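Local atomic coordinates of surface-associated protein CshA (Streptococcus gordonii, PDB entry 5L2D), a protein that binds host fibronectin as a cell-wall-anchored streptococcal surface adhesin, of which this chain carries non-repetitive domain 2. Residues F65-Y71 and V225-Y230; P103-G108 and Q130-D135; G173-G179 and Q243-I248; P197-M201 and D234-L240. All blocks are in the same frame, centred on the assembly; numbering follows the deposited sequence.

Interactions 1, 3 and 4 form a connected group, whereas interaction 2 stands apart. Interactions 3 and 4, centres about 11 Å apart, share the three-stranded antiparallel sheet, in which strand 244-250 runs between strands 172-177 and 198-200. Interaction 1, about 12 Å from interaction 3 between centres, packs the side chains of Phe65 and Ile70 and the carbonyl of Tyr230 against that sheet. Interaction 2, centred about 20 Å from interaction 3, lies beside strand 138-150 of the larger sheet. The chain order is 65-71, 103-108, 130-135, 173-179, 197-201, 225-230, 234-240, 243-248, so interactions 1 and 3 cross. All four contacts touch the second subunit, placing them at the dimer interface.

Interaction 1 of 4, residues F65-Y71 and V225-Y230; sequences FNSTEIY and VDWSKY
Tyr230 of segment 225-230 turns one ring face to Phe65 and meets Tyr71 obliquely. With CG anti to the carbonyl carbon (chi1 -80°), the ring leaves CB toward segment 65-71. CG and CD1 lie beneath Phe65 CD2, which stands 3.9 Å above the ring plane of Tyr230 and over its centre. This makes a T-shaped pair, the Phe65 edge directed at the Tyr230 face, with centroids 5.1 Å apart and planes at 62°. Trp227 CE3 covers the opposite face, so the ring is sandwiched. Farther out, Tyr230 CE1 meets Tyr71 CE1 at 3.9 Å, while on the other flank Tyr230 CE2 reaches Phe65 CB at 3.7 Å. At the tip, Tyr230 OH is 3.2 Å from Asn66 OD1, at most a weak hydrogen bond, since Asn139 OD1 is an alternative acceptor for the same proton; Asn66 OD1 has its stronger donor in Asn139 ND2. Thr68 OG1, the N-cap acceptor for Tyr71 N, starts helix 69-75, so this buried aromatic cluster joins the helix start to the loop following helix 218-221. Phe65 and Trp227 continue it onto strand 172-177 through Ile174 and Tyr172, and Tyr269 of the second subunit meets Phe65 edge-to-face.

Interaction 2 of 4, residues P103-G108 and Q130-D135; sequences PPSVTG and QIILPD
Two branch torsions set up the packing: in Ile131, CG1 lies beside the backbone N (chi1 -72°), which turns CG2 anti to that nitrogen and onto Val106, whereas in Leu133 CG itself takes the anti position (chi1 -169°) and reaches the carbonyl of Pro104. The first pair meets methyl to methyl, Val106 CG2 and Ile131 CG2 being 3.6 Å apart with the two side chains slanting across each other. In the second, the branched end of Leu133 lies closest to backbone, its CD2 3.7 Å from Pro104 O, with the rings of Pro103 and Pro104 farther off. Between these residues, Thr107 and Ile132 form an antiparallel hydrogen-bonded pair, a single beta bridge. Its evidence is reciprocal: Thr107 N donates to Ile132 O at 3.1 Å, with an angle of 151° at the hydrogen, and Ile132 N donates to Thr107 O, also at 3.1 Å. Both donors are tilted out of the acceptor carbonyl plane. Thr107 O takes a further CA-H contact from Ile131 CA at 3.6 Å, and Gly108 CA makes a similar one with Gln130 O at 3.5 Å. Toward the other end the bridge gives way to proline packing. Pro104 CG sits 4.0 Å from Pro134 CG and 3.9 Å from Asp135 CB, beside the inverse gamma turn centred on Pro134. Val106 and Leu133 also touch Trp140 of strand 138-150, while Ile131 and Ile132 pair antiparallel with a strand of the second subunit, continuing the sheet across the interface.

Interaction 3 of 4, residues G173-G179 and Q243-I248; sequences GIFTTNG and QVFGPI
Segments 173-179 and 243-248 form an antiparallel strand pair in the three-stranded sheet, joining strand 172-177, outermost within this chain, to the middle strand 244-250. Phe175 and Phe245 are the hydrogen-bonded pair: Phe175 N donates to Phe245 O at 3.1 Å, with the hydrogen almost on line (174°), and Phe245 N returns a bond to Phe175 O at 3.0 Å. The next bond is Thr177 N to Gln243 O, 3.0 Å, which leaves Thr176 and Val244 as the non-hydrogen-bonded pair between them. This alternation is the signature of antiparallel beta pairing, and it sorts the side chains onto two faces. On one, the phenylalanines lie side by side and point the same way. Phe175 CG sits beside its backbone N (chi1 -55°) and Phe245 CG anti to its own, which brings the CD2 edges together, CD2 to CD2 at 3.9 Å, with Phe175 CD2 in the plane of the Phe245 ring. On the other, Ile174 bridges two neighbours: its CG2 is 3.9 Å from Val244 CG2, and its CG1 is 3.9 Å from Pro247 CD. Past the strand end, Thr177 OG1 accepts from Gly179 N in an ST turn. The turn offers Gly179 O to Gln243, whose extended chain delivers NE2 at 3.3 Å, with an angle of 163° at the hydrogen and the acceptor close to the amide plane. Thr177 OG1 is also bonded to Thr260 of the second subunit. Residues 174-177 pair antiparallel with a strand of that subunit, and Phe175 meets its Phe268, so strand 172-177 has sheet partners on both sides.

Interaction 4 of 4, residues P197-M201 and D234-L240; sequences PYTVM and DTVTGGL
Val200 lies along the loop formed by segment 234-240. Both segments sit beside strand 244-250, to which Thr199 and Gly238 are bonded through their backbones, at Ile249 and Gly246. The walk begins at Asp234, whose carbonyl O is 3.9 Å from Val200 CG1, the methyl held anti to the backbone N (chi1 179°). The other methyl faces the backbone that follows: Val200 CG2 lies 4.1 Å from Thr235 O and 3.6 Å from Val236 O. At Thr237 the same CG2 of Val200 meets the carbonyl carbon C at 3.6 Å, and it lies 3.6 Å from Gly238 N. The edge of the Tyr198 ring is also turned to Gly238 N. Beyond it, Leu240 comes near the Tyr198 hydroxyl, although the modelled position of that oxygen is doubtful, and packs on Phe245 and Trp182. Tyr198 in turn rests on Ile248 and on Pro256 of the second subunit. No hydrogen bond crosses between segments 197-201 and 234-240. The contact therefore depends on the van der Waals fit of Val200, with the edge of the Tyr198 ring beside it, against peptide groups of the loop, an essentially apolar association.

Interaction 1 of 4, residues F65-Y71 and V225-Y230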
# COMPACT_ATOMS: atom_id res chain seq x y z
N PHE A 65 -1.28 -0.63 -8.81
CA PHE A 65 0.14 -0.49 -9.10
C PHE A 65 0.48 -0.54 -10.55
O PHE A 65 1.43 0.14 -10.98
CB PHE A 65 0.93 -1.58 -8.45
CG PHE A 65 2.41 -1.33 -8.43
CD1 PHE A 65 2.94 -0.33 -7.69
CD2 PHE A 65 3.28 -2.16 -9.11
CE1 PHE A 65 4.31 -0.14 -7.60
CE2 PHE A 65 4.66 -1.98 -9.04
CZ PHE A 65 5.18 -0.96 -8.28
N ASN A 66 -0.25 -1.34 -11.31
CA ASN A 66 0.07 -1.46 -12.74
C ASN A 66 -0.24 -0.19 -13.57
O ASN A 66 -0.06 -0.18 -14.82
CB ASN A 66 -0.57 -2.70 -13.36
CG ASN A 66 -2.03 -2.83 -13.04
OD1 ASN A 66 -2.42 -2.63 -11.91
ND2 ASN A 66 -2.84 -3.20 -14.02
N SER A 67 -0.69 0.88 -12.89
CA SER A 67 -0.95 2.17 -13.51
C SER A 67 0.11 3.18 -13.20
O SER A 67 0.04 4.28 -13.72
CB SER A 67 -2.28 2.73 -13.03
OG SER A 67 -2.13 3.28 -11.74
N THR A 68 1.13 2.81 -12.41
CA THR A 68 2.12 3.79 -11.92
C THR A 68 3.32 4.00 -12.82
O THR A 68 3.68 3.14 -13.60
CB THR A 68 2.70 3.39 -10.55
OG1 THR A 68 3.33 2.11 -10.66
CG2 THR A 68 1.65 3.42 -9.45
N GLU A 69 3.98 5.13 -12.65
CA GLU A 69 5.18 5.43 -13.41
C GLU A 69 6.19 4.39 -13.02
O GLU A 69 6.93 3.89 -13.88
CB GLU A 69 5.76 6.84 -13.10
CG GLU A 69 4.88 8.00 -13.57
CD GLU A 69 4.85 8.15 -15.09
OE1 GLU A 69 5.92 8.07 -15.74
OE2 GLU A 69 3.74 8.38 -15.65
N ILE A 70 6.20 4.05 -11.73
CA ILE A 70 7.15 3.09 -11.18
C ILE A 70 7.06 1.77 -11.91
O ILE A 70 8.08 1.22 -12.37
CB ILE A 70 6.86 2.83 -9.71
CG1 ILE A 70 7.16 4.09 -8.89
CG2 ILE A 70 7.70 1.66 -9.20
CD1 ILE A 70 6.50 4.11 -7.55
N TYR A 71 5.83 1.29 -12.03
CA TYR A 71 5.54 0.11 -12.82
C TYR A 71 5.95 0.33 -14.28
O TYR A 71 6.69 -0.48 -14.85
CB TYR A 71 4.06 -0.22 -12.71
CG TYR A 71 3.67 -1.48 -13.41
CD1 TYR A 71 3.84 -2.71 -12.78
CD2 TYR A 71 3.16 -1.47 -14.70
CE1 TYR A 71 3.49 -3.89 -13.42
CE2 TYR A 71 2.80 -2.63 -15.34
CZ TYR A 71 2.97 -3.83 -14.70
OH TYR A 71 2.60 -5.00 -15.32
N VAL A 225 -0.88 -8.84 -16.46
CA VAL A 225 -0.08 -8.03 -15.58
C VAL A 225 1.19 -8.77 -15.23
O VAL A 225 1.16 -9.94 -14.94
CB VAL A 225 -0.86 -7.78 -14.30
CG1 VAL A 225 -0.07 -6.92 -13.35
CG2 VAL A 225 -2.19 -7.15 -14.63
N ASP A 226 2.32 -8.10 -15.25
CA ASP A 226 3.57 -8.76 -14.94
C ASP A 226 3.84 -8.74 -13.47
O ASP A 226 4.50 -7.87 -12.97
CB ASP A 226 4.71 -8.09 -15.68
CG ASP A 226 5.97 -8.87 -15.58
OD1 ASP A 226 6.12 -9.64 -14.64
OD2 ASP A 226 6.83 -8.71 -16.46
N TRP A 227 3.34 -9.73 -12.78
CA TRP A 227 3.52 -9.82 -11.32
C TRP A 227 4.97 -9.99 -10.90
O TRP A 227 5.34 -9.72 -9.76
CB TRP A 227 2.67 -10.95 -10.76
CG TRP A 227 1.29 -10.95 -11.37
CD1 TRP A 227 0.87 -11.70 -12.42
CD2 TRP A 227 0.16 -10.15 -10.97
NE1 TRP A 227 -0.47 -11.43 -12.70
CE2 TRP A 227 -0.92 -10.48 -11.83
CE3 TRP A 227 -0.04 -9.19 -9.98
CZ2 TRP A 227 -2.16 -9.89 -11.72
CZ3 TRP A 227 -1.27 -8.62 -9.87
CH2 TRP A 227 -2.32 -8.96 -10.74
N SER A 228 5.82 -10.44 -11.82
CA SER A 228 7.23 -10.48 -11.53
C SER A 228 7.71 -9.06 -11.20
O SER A 228 8.67 -8.87 -10.45
CB SER A 228 8.01 -11.06 -12.72
OG SER A 228 8.29 -10.10 -13.73
N LYS A 229 7.06 -8.07 -11.78
CA LYS A 229 7.52 -6.71 -11.62
C LYS A 229 6.90 -6.00 -10.43
O LYS A 229 7.32 -4.90 -10.14
CB LYS A 229 7.24 -5.90 -12.87
CG LYS A 229 7.90 -6.44 -14.12
CD LYS A 229 9.40 -6.34 -14.04
CE LYS A 229 9.96 -6.92 -15.32
NZ LYS A 229 11.43 -6.75 -15.37
N TYR A 230 5.89 -6.61 -9.79
CA TYR A 230 5.45 -6.22 -8.43
C TYR A 230 6.52 -6.50 -7.35
O TYR A 230 6.60 -5.79 -6.32
CB TYR A 230 4.14 -6.88 -8.07
CG TYR A 230 2.87 -6.24 -8.65
CD1 TYR A 230 2.67 -6.06 -9.99
CD2 TYR A 230 1.84 -5.88 -7.81
CE1 TYR A 230 1.49 -5.48 -10.49
CE2 TYR A 230 0.67 -5.30 -8.28
CZ TYR A 230 0.48 -5.10 -9.61
OH TYR A 230 -0.74 -4.54 -10.01

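Interaction 2 of 4, residues P103-G108 and Q130-D135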
# COMPACT_ATOMS: atom_id res chain seq x y z
N PRO A 103 -15.67 -3.58 -6.89
CA PRO A 103 -15.48 -3.99 -5.51
C PRO A 103 -15.96 -2.92 -4.54
O PRO A 103 -16.25 -1.82 -4.98
CB PRO A 103 -13.95 -4.17 -5.40
CG PRO A 103 -13.38 -3.91 -6.74
CD PRO A 103 -14.41 -3.12 -7.49
N PRO A 104 -16.04 -3.25 -3.23
CA PRO A 104 -16.43 -2.27 -2.21
C PRO A 104 -15.38 -1.19 -1.98
O PRO A 104 -14.19 -1.40 -2.26
CB PRO A 104 -16.63 -3.10 -0.94
CG PRO A 104 -16.07 -4.46 -1.21
CD PRO A 104 -15.97 -4.63 -2.70
N SER A 105 -15.83 -0.04 -1.47
CA SER A 105 -14.98 1.11 -1.17
C SER A 105 -13.94 0.73 -0.11
O SER A 105 -14.25 -0.09 0.77
CB SER A 105 -15.82 2.30 -0.65
OG SER A 105 -16.91 2.65 -1.52
N VAL A 106 -12.74 1.32 -0.17
CA VAL A 106 -11.77 1.06 0.91
C VAL A 106 -12.24 1.87 2.13
O VAL A 106 -12.97 2.84 1.95
CB VAL A 106 -10.27 1.31 0.53
CG1 VAL A 106 -10.03 1.34 -0.97
CG2 VAL A 106 -9.71 2.56 1.19
N THR A 107 -11.85 1.48 3.35
CA THR A 107 -12.41 2.09 4.56
C THR A 107 -11.71 1.66 5.82
O THR A 107 -11.00 0.65 5.84
CB THR A 107 -13.91 1.73 4.73
OG1 THR A 107 -14.40 2.19 6.01
CG2 THR A 107 -14.13 0.20 4.61
N GLY A 108 -11.97 2.41 6.89
CA GLY A 108 -11.56 2.02 8.23
C GLY A 108 -12.69 1.33 8.98
O GLY A 108 -12.59 0.14 9.31
N GLN A 130 -6.96 1.10 10.86
CA GLN A 130 -6.39 0.24 9.84
C GLN A 130 -7.25 0.49 8.63
O GLN A 130 -8.47 0.50 8.73
CB GLN A 130 -6.55 -1.22 10.24
CG GLN A 130 -5.38 -2.13 9.89
CD GLN A 130 -5.75 -3.61 9.90
OE1 GLN A 130 -6.83 -4.00 9.45
NE2 GLN A 130 -4.83 -4.45 10.38
N ILE A 131 -6.65 0.71 7.47
CA ILE A 131 -7.44 0.90 6.25
C ILE A 131 -7.31 -0.36 5.44
O ILE A 131 -6.22 -0.90 5.30
CB ILE A 131 -6.93 2.08 5.41
CG1 ILE A 131 -7.27 3.38 6.09
CG2 ILE A 131 -7.56 2.09 4.03
CD1 ILE A 131 -6.44 4.53 5.56
N ILE A 132 -8.41 -0.79 4.86
CA ILE A 132 -8.45 -2.07 4.17
C ILE A 132 -9.58 -2.04 3.16
O ILE A 132 -10.59 -1.34 3.35
CB ILE A 132 -8.64 -3.22 5.19
CG1 ILE A 132 -8.76 -4.58 4.49
CG2 ILE A 132 -9.86 -2.97 6.08
CD1 ILE A 132 -8.61 -5.77 5.43
N LEU A 133 -9.36 -2.74 2.05
CA LEU A 133 -10.40 -2.94 1.06
C LEU A 133 -10.97 -4.29 1.39
O LEU A 133 -10.28 -5.31 1.22
CB LEU A 133 -9.86 -2.95 -0.35
CG LEU A 133 -10.95 -2.88 -1.41
CD1 LEU A 133 -10.31 -2.65 -2.77
CD2 LEU A 133 -11.80 -4.14 -1.46
N PRO A 134 -12.23 -4.32 1.87
CA PRO A 134 -12.85 -5.46 2.55
C PRO A 134 -13.41 -6.54 1.60
O PRO A 134 -14.62 -6.76 1.56
CB PRO A 134 -13.98 -4.79 3.32
CG PRO A 134 -14.44 -3.72 2.39
CD PRO A 134 -13.18 -3.18 1.77
N ASP A 135 -12.55 -7.20 0.84
CA ASP A 135 -12.99 -8.29 -0.02
C ASP A 135 -11.75 -8.88 -0.69
O ASP A 135 -10.78 -8.18 -0.95
CB ASP A 135 -14.05 -7.82 -1.04
CG ASP A 135 -14.79 -8.97 -1.74
OD1 ASP A 135 -14.79 -10.14 -1.28
OD2 ASP A 135 -15.40 -8.69 -2.79

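Interaction 3 of 4, residues G173-G179 and Q243-I248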
# COMPACT_ATOMS: atom_id res chain seq x y z
N GLY A 173 2.33 -6.35 -1.13
CA GLY A 173 2.06 -5.09 -0.42
C GLY A 173 3.18 -4.09 -0.60
O GLY A 173 4.26 -4.28 -0.05
N ILE A 174 2.93 -3.01 -1.37
CA ILE A 174 3.96 -2.01 -1.71
C ILE A 174 3.66 -0.61 -1.15
O ILE A 174 2.52 -0.12 -1.22
CB ILE A 174 4.10 -1.85 -3.23
CG1 ILE A 174 4.25 -3.22 -3.89
CG2 ILE A 174 5.26 -0.93 -3.56
CD1 ILE A 174 4.34 -3.21 -5.41
N PHE A 175 4.70 0.04 -0.63
CA PHE A 175 4.57 1.39 -0.14
C PHE A 175 5.39 2.39 -0.99
O PHE A 175 6.58 2.19 -1.18
CB PHE A 175 5.07 1.47 1.29
CG PHE A 175 4.42 0.50 2.23
CD1 PHE A 175 3.26 0.82 2.87
CD2 PHE A 175 5.01 -0.71 2.52
CE1 PHE A 175 2.68 -0.05 3.75
CE2 PHE A 175 4.45 -1.60 3.40
CZ PHE A 175 3.28 -1.26 4.01
N THR A 176 4.77 3.46 -1.47
CA THR A 176 5.50 4.51 -2.19
C THR A 176 5.49 5.86 -1.46
O THR A 176 4.53 6.20 -0.78
CB THR A 176 4.88 4.82 -3.53
OG1 THR A 176 3.62 5.42 -3.30
CG2 THR A 176 4.71 3.59 -4.35
N THR A 177 6.55 6.64 -1.66
CA THR A 177 6.64 7.97 -1.10
C THR A 177 7.21 8.91 -2.15
O THR A 177 7.75 8.46 -3.17
CB THR A 177 7.52 7.99 0.17
OG1 THR A 177 7.57 9.30 0.73
CG2 THR A 177 8.90 7.55 -0.15
N ASN A 178 7.04 10.22 -1.93
CA ASN A 178 7.73 11.25 -2.73
C ASN A 178 8.69 12.08 -1.90
O ASN A 178 9.24 13.06 -2.39
CB ASN A 178 6.78 12.15 -3.56
CG ASN A 178 6.06 13.19 -2.73
OD1 ASN A 178 5.24 13.93 -3.24
ND2 ASN A 178 6.37 13.27 -1.48
N GLY A 179 8.89 11.66 -0.65
CA GLY A 179 9.77 12.32 0.30
C GLY A 179 11.05 11.55 0.38
O GLY A 179 11.43 10.86 -0.59
N GLN A 243 12.40 5.09 -2.56
CA GLN A 243 11.07 5.61 -2.45
C GLN A 243 10.03 4.54 -2.57
O GLN A 243 8.85 4.82 -2.48
CB GLN A 243 10.86 6.64 -3.56
CG GLN A 243 11.64 7.92 -3.35
CD GLN A 243 11.16 9.01 -4.28
OE1 GLN A 243 10.80 8.72 -5.43
NE2 GLN A 243 11.10 10.25 -3.78
N VAL A 244 10.44 3.32 -2.86
CA VAL A 244 9.48 2.26 -2.92
C VAL A 244 9.95 1.03 -2.17
O VAL A 244 10.95 0.38 -2.56
CB VAL A 244 8.94 2.00 -4.34
CG1 VAL A 244 9.85 2.57 -5.36
CG2 VAL A 244 8.69 0.54 -4.60
N PHE A 245 9.21 0.75 -1.08
CA PHE A 245 9.42 -0.41 -0.22
C PHE A 245 8.54 -1.53 -0.66
O PHE A 245 7.34 -1.53 -0.39
CB PHE A 245 9.11 -0.05 1.16
CG PHE A 245 9.62 -1.01 2.12
CD1 PHE A 245 10.97 -1.24 2.19
CD2 PHE A 245 8.76 -1.65 3.00
CE1 PHE A 245 11.46 -2.13 3.14
CE2 PHE A 245 9.24 -2.52 3.95
CZ PHE A 245 10.60 -2.77 4.02
N GLY A 246 9.16 -2.40 -1.46
CA GLY A 246 8.50 -3.28 -2.45
C GLY A 246 8.06 -4.30 -1.50
O GLY A 246 8.39 -4.14 -0.32
N PRO A 247 7.34 -5.32 -1.98
CA PRO A 247 6.66 -6.35 -1.18
C PRO A 247 7.58 -7.20 -0.26
O PRO A 247 8.51 -7.85 -0.74
CB PRO A 247 6.02 -7.24 -2.24
CG PRO A 247 6.91 -7.11 -3.42
CD PRO A 247 7.30 -5.65 -3.41
N ILE A 248 7.33 -7.14 1.05
CA ILE A 248 7.91 -8.07 2.03
C ILE A 248 6.96 -9.19 2.49
O ILE A 248 5.77 -9.20 2.20
CB ILE A 248 8.33 -7.37 3.31
CG1 ILE A 248 7.15 -6.61 3.94
CG2 ILE A 248 9.51 -6.49 3.04
CD1 ILE A 248 7.18 -6.55 5.45

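Interaction 4 of 4, residues P197-M201 and D234-L240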
# COMPACT_ATOMS: atom_id res chain seq x y z
N PRO A 197 14.39 -9.21 10.27
CA PRO A 197 13.22 -8.72 11.05
C PRO A 197 11.99 -8.96 10.17
O PRO A 197 10.86 -9.13 10.64
CB PRO A 197 13.48 -7.23 11.24
CG PRO A 197 14.49 -6.86 10.20
CD PRO A 197 15.18 -8.10 9.69
N TYR A 198 12.27 -8.96 8.87
CA TYR A 198 11.34 -9.27 7.83
C TYR A 198 12.21 -9.88 6.75
O TYR A 198 13.44 -9.76 6.84
CB TYR A 198 10.70 -7.97 7.31
CG TYR A 198 11.65 -6.98 6.62
CD1 TYR A 198 12.23 -5.91 7.31
CD2 TYR A 198 11.91 -7.09 5.26
CE1 TYR A 198 13.06 -5.00 6.67
CE2 TYR A 198 12.74 -6.20 4.63
CZ TYR A 198 13.31 -5.16 5.33
OH TYR A 198 14.12 -4.31 4.62
N THR A 199 11.59 -10.50 5.74
CA THR A 199 12.35 -10.97 4.60
C THR A 199 11.72 -10.57 3.28
O THR A 199 10.50 -10.50 3.16
CB THR A 199 12.41 -12.49 4.58
OG1 THR A 199 11.10 -12.96 4.30
CG2 THR A 199 12.88 -13.05 5.91
N VAL A 200 12.56 -10.40 2.27
CA VAL A 200 12.09 -9.87 1.03
C VAL A 200 11.48 -10.94 0.13
O VAL A 200 12.07 -11.98 -0.11
CB VAL A 200 13.24 -9.15 0.29
CG1 VAL A 200 12.73 -8.61 -1.05
CG2 VAL A 200 13.85 -8.06 1.17
N MET A 201 10.31 -10.68 -0.43
CA MET A 201 9.69 -11.63 -1.33
C MET A 201 10.40 -11.67 -2.68
O MET A 201 10.69 -10.61 -3.21
CB MET A 201 8.23 -11.23 -1.53
CG MET A 201 7.42 -12.14 -2.42
SD MET A 201 5.78 -11.48 -2.73
CE MET A 201 5.21 -11.21 -1.04
N ASP A 234 15.03 -4.68 -5.35
CA ASP A 234 16.07 -4.58 -4.37
C ASP A 234 15.92 -5.87 -3.64
O ASP A 234 15.02 -6.02 -2.85
CB ASP A 234 15.80 -3.41 -3.44
CG ASP A 234 16.79 -3.31 -2.35
OD1 ASP A 234 17.42 -4.31 -2.05
OD2 ASP A 234 16.97 -2.24 -1.78
N THR A 235 16.79 -6.83 -3.91
CA THR A 235 16.69 -8.11 -3.27
C THR A 235 17.38 -8.15 -1.95
O THR A 235 17.11 -8.99 -1.15
CB THR A 235 17.26 -9.20 -4.15
OG1 THR A 235 18.65 -8.97 -4.31
CG2 THR A 235 16.62 -9.15 -5.47
N VAL A 236 18.28 -7.22 -1.72
CA VAL A 236 18.97 -7.17 -0.46
C VAL A 236 17.95 -6.75 0.56
O VAL A 236 17.43 -7.57 1.27
CB VAL A 236 20.10 -6.16 -0.48
CG1 VAL A 236 20.77 -6.11 0.88
CG2 VAL A 236 21.09 -6.53 -1.55
N THR A 237 17.65 -5.47 0.62
CA THR A 237 16.64 -4.98 1.51
C THR A 237 15.45 -4.89 0.63
O THR A 237 15.57 -5.17 -0.52
CB THR A 237 16.92 -3.57 1.96
OG1 THR A 237 18.18 -3.53 2.62
CG2 THR A 237 15.86 -3.15 2.89
N GLY A 238 14.31 -4.51 1.12
CA GLY A 238 13.15 -4.43 0.26
C GLY A 238 12.93 -3.07 -0.34
O GLY A 238 11.85 -2.73 -0.73
N GLY A 239 13.99 -2.29 -0.42
CA GLY A 239 13.89 -0.93 -0.95
C GLY A 239 14.17 0.20 0.02
O GLY A 239 13.73 1.31 -0.21
N LEU A 240 14.87 -0.05 1.12
CA LEU A 240 15.22 1.02 2.04
C LEU A 240 16.24 1.88 1.36
O LEU A 240 16.95 1.41 0.44
CB LEU A 240 15.80 0.47 3.34
CG LEU A 240 14.84 -0.41 4.16
CD1 LEU A 240 15.58 -1.06 5.32
CD2 LEU A 240 13.69 0.41 4.69